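Local coordinates for spindle assembly checkpoint serine/threonine-protein kinase BUB1 (Saccharomyces cerevisiae, PDB 3ESL) that acts in spindle assembly checkpoint signalling, which delays anaphase until chromosomes are bioriented on the spindle, and phosphorylates BUB3, at residues A[100-105]-A[115-120]. Residues are numbered along the deposited sequence; the frame is centred on the assembly and turned at random.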
loop_
_atom_site.group_PDB
_atom_site.type_symbol
_atom_site.label_atom_id
_atom_site.label_comp_id
_atom_site.label_asym_id
_atom_site.label_seq_id
_atom_site.Cartn_x
_atom_site.Cartn_y
_atom_site.Cartn_z
ATOM N N ASN A 100 -4.724 -5.709 -7.839
ATOM C CA ASN A 100 -5.943 -4.905 -7.855
ATOM C C ASN A 100 -5.884 -3.731 -6.878
ATOM O O ASN A 100 -6.447 -2.670 -7.139
ATOM C CB ASN A 100 -7.169 -5.762 -7.566
ATOM C CG ASN A 100 -7.539 -6.648 -8.740
ATOM O OD1 ASN A 100 -7.006 -6.496 -9.847
ATOM N ND2 ASN A 100 -8.458 -7.579 -8.506
ATOM N N THR A 101 -5.200 -3.940 -5.759
ATOM C CA THR A 101 -4.992 -2.858 -4.795
ATOM C C THR A 101 -4.116 -1.773 -5.418
ATOM O O THR A 101 -4.480 -0.595 -5.368
ATOM C CB THR A 101 -4.430 -3.378 -3.455
ATOM O OG1 THR A 101 -5.297 -4.399 -2.946
ATOM C CG2 THR A 101 -4.359 -2.242 -2.416
ATOM N N PHE A 102 -2.994 -2.155 -6.045
ATOM C CA PHE A 102 -2.159 -1.153 -6.710
ATOM C C PHE A 102 -2.918 -0.417 -7.822
ATOM O O PHE A 102 -2.774 0.795 -7.987
ATOM C CB PHE A 102 -0.894 -1.776 -7.293
ATOM C CG PHE A 102 0.193 -2.032 -6.285
ATOM C CD1 PHE A 102 0.922 -0.976 -5.742
ATOM C CD2 PHE A 102 0.541 -3.343 -5.944
ATOM C CE1 PHE A 102 1.963 -1.223 -4.821
ATOM C CE2 PHE A 102 1.561 -3.606 -5.033
ATOM C CZ PHE A 102 2.279 -2.533 -4.468
ATOM N N LYS A 103 -3.713 -1.160 -8.589
ATOM C CA LYS A 103 -4.527 -0.581 -9.658
ATOM C C LYS A 103 -5.579 0.417 -9.153
ATOM O O LYS A 103 -5.831 1.452 -9.789
ATOM C CB LYS A 103 -5.203 -1.701 -10.462
ATOM C CG LYS A 103 -4.224 -2.469 -11.317
ATOM C CD LYS A 103 -4.858 -3.734 -11.875
ATOM C CE LYS A 103 -6.094 -3.397 -12.689
ATOM N NZ LYS A 103 -6.400 -4.443 -13.718
ATOM N N TYR A 104 -6.184 0.098 -8.014
ATOM C CA TYR A 104 -7.171 0.962 -7.376
ATOM C C TYR A 104 -6.525 2.268 -6.908
ATOM O O TYR A 104 -7.029 3.364 -7.173
ATOM C CB TYR A 104 -7.778 0.213 -6.200
ATOM C CG TYR A 104 -8.777 0.976 -5.367
ATOM C CD1 TYR A 104 -10.122 1.044 -5.744
ATOM C CD2 TYR A 104 -8.389 1.590 -4.176
ATOM C CE1 TYR A 104 -11.053 1.720 -4.958
ATOM C CE2 TYR A 104 -9.312 2.269 -3.383
ATOM C CZ TYR A 104 -10.642 2.326 -3.784
ATOM O OH TYR A 104 -11.567 2.989 -3.009
ATOM N N MET A 105 -5.400 2.141 -6.209
ATOM C CA MET A 105 -4.576 3.297 -5.862
ATOM C C MET A 105 -4.229 4.154 -7.099
ATOM O O MET A 105 -4.388 5.374 -7.080
ATOM C CB MET A 105 -3.297 2.815 -5.183
ATOM C CG MET A 105 -3.543 2.109 -3.844
ATOM S SD MET A 105 -2.066 1.161 -3.379
ATOM C CE MET A 105 -0.955 2.492 -2.958
ATOM N N SER A 115 7.957 7.787 -5.772
ATOM C CA SER A 115 8.795 6.691 -6.295
ATOM C C SER A 115 8.471 5.332 -5.677
ATOM O O SER A 115 8.471 4.310 -6.367
ATOM C CB SER A 115 10.281 6.997 -6.084
ATOM O OG SER A 115 10.665 8.113 -6.849
ATOM N N LEU A 116 8.218 5.317 -4.371
ATOM C CA LEU A 116 7.922 4.088 -3.660
ATOM C C LEU A 116 6.771 3.317 -4.296
ATOM O O LEU A 116 6.807 2.084 -4.346
ATOM C CB LEU A 116 7.622 4.391 -2.187
ATOM C CG LEU A 116 7.369 3.160 -1.303
ATOM C CD1 LEU A 116 8.587 2.261 -1.246
ATOM C CD2 LEU A 116 6.931 3.595 0.077
ATOM N N PHE A 117 5.764 4.041 -4.786
ATOM C CA PHE A 117 4.602 3.390 -5.386
ATOM C C PHE A 117 5.054 2.552 -6.581
ATOM O O PHE A 117 4.744 1.356 -6.684
ATOM C CB PHE A 117 3.551 4.414 -5.818
ATOM C CG PHE A 117 2.428 3.818 -6.633
ATOM C CD1 PHE A 117 1.340 3.218 -6.009
ATOM C CD2 PHE A 117 2.476 3.830 -8.034
ATOM C CE1 PHE A 117 0.305 2.642 -6.770
ATOM C CE2 PHE A 117 1.443 3.262 -8.800
ATOM C CZ PHE A 117 0.352 2.672 -8.163
ATOM N N TYR A 118 5.812 3.187 -7.467
ATOM C CA TYR A 118 6.267 2.505 -8.681
ATOM C C TYR A 118 7.254 1.400 -8.374
ATOM O O TYR A 118 7.203 0.331 -9.003
ATOM C CB TYR A 118 6.846 3.522 -9.657
ATOM C CG TYR A 118 5.805 4.518 -10.079
ATOM C CD1 TYR A 118 4.956 4.267 -11.159
ATOM C CD2 TYR A 118 5.646 5.716 -9.379
ATOM C CE1 TYR A 118 3.976 5.192 -11.525
ATOM C CE2 TYR A 118 4.676 6.639 -9.742
ATOM C CZ TYR A 118 3.850 6.375 -10.810
ATOM O OH TYR A 118 2.893 7.295 -11.159
ATOM N N GLU A 119 8.143 1.638 -7.409
ATOM C CA GLU A 119 9.113 0.599 -6.992
ATOM C C GLU A 119 8.430 -0.675 -6.488
ATOM O O GLU A 119 8.776 -1.792 -6.899
ATOM C CB GLU A 119 10.074 1.147 -5.931
ATOM C CG GLU A 119 11.000 2.231 -6.485
ATOM C CD GLU A 119 11.790 2.967 -5.408
ATOM O OE1 GLU A 119 11.278 3.126 -4.276
ATOM O OE2 GLU A 119 12.933 3.396 -5.703
ATOM N N GLU A 120 7.458 -0.498 -5.599
ATOM C CA GLU A 120 6.735 -1.627 -5.023
ATOM C C GLU A 120 5.823 -2.340 -6.026
ATOM O O GLU A 120 5.778 -3.573 -6.049
ATOM C CB GLU A 120 5.958 -1.179 -3.777
ATOM C CG GLU A 120 6.876 -0.743 -2.619
ATOM C CD GLU A 120 7.683 -1.892 -2.012
ATOM O OE1 GLU A 120 7.199 -3.046 -1.989
ATOM O OE2 GLU A 120 8.814 -1.632 -1.546
#
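The backbone oxygen of F102 is met by the rim of the F117 ring, whose CZ lies 3.7 Å and CE1 3.8 Å from F102 O, near the plane of the ring. The slightly positive aromatic C-H edge is likely to suit a carbonyl oxygen, at most a mild electrostatic fit and not a hydrogen bond. F117 extends this far because its CG stands anti to the backbone N (chi1 171°), carrying the ring across to the facing helix. There it meets the F102 ring in an offset edge-to-face pair: the edge of F102 is turned toward the face of F117, the planes are 70° apart and the centroids 5.9 Å. The closest atoms of the two rings are F102 CD1 and F117 CE1, at 3.8 Å. M105 lies against the same F117 ring; its flexible chain bends at the last torsion and brings the methyl CE to within 3.9 Å of F117 CD1, again at the ring edge. Farther along, F102 CZ reaches E120 CB at 4.0 Å, using the aliphatic root of a glutamate whose carboxylate leads away from segment 100-105. With F102 cut back to an alanine, a gap would probably open beside E120 CB and F121, leaving F117 without this edge-to-face partner. Long side chains suit this site because the two roughly antiparallel helical segments (150°) lie 11.6 Å apart, axis to axis. In this all-alpha N-terminal domain of BUB1, which belongs to the TPR clan, helix 95-108 and helix 115-127 pack side by side as consecutive helices; F102 also stacks on F121, while M105 and E120 rest on helix 77-90.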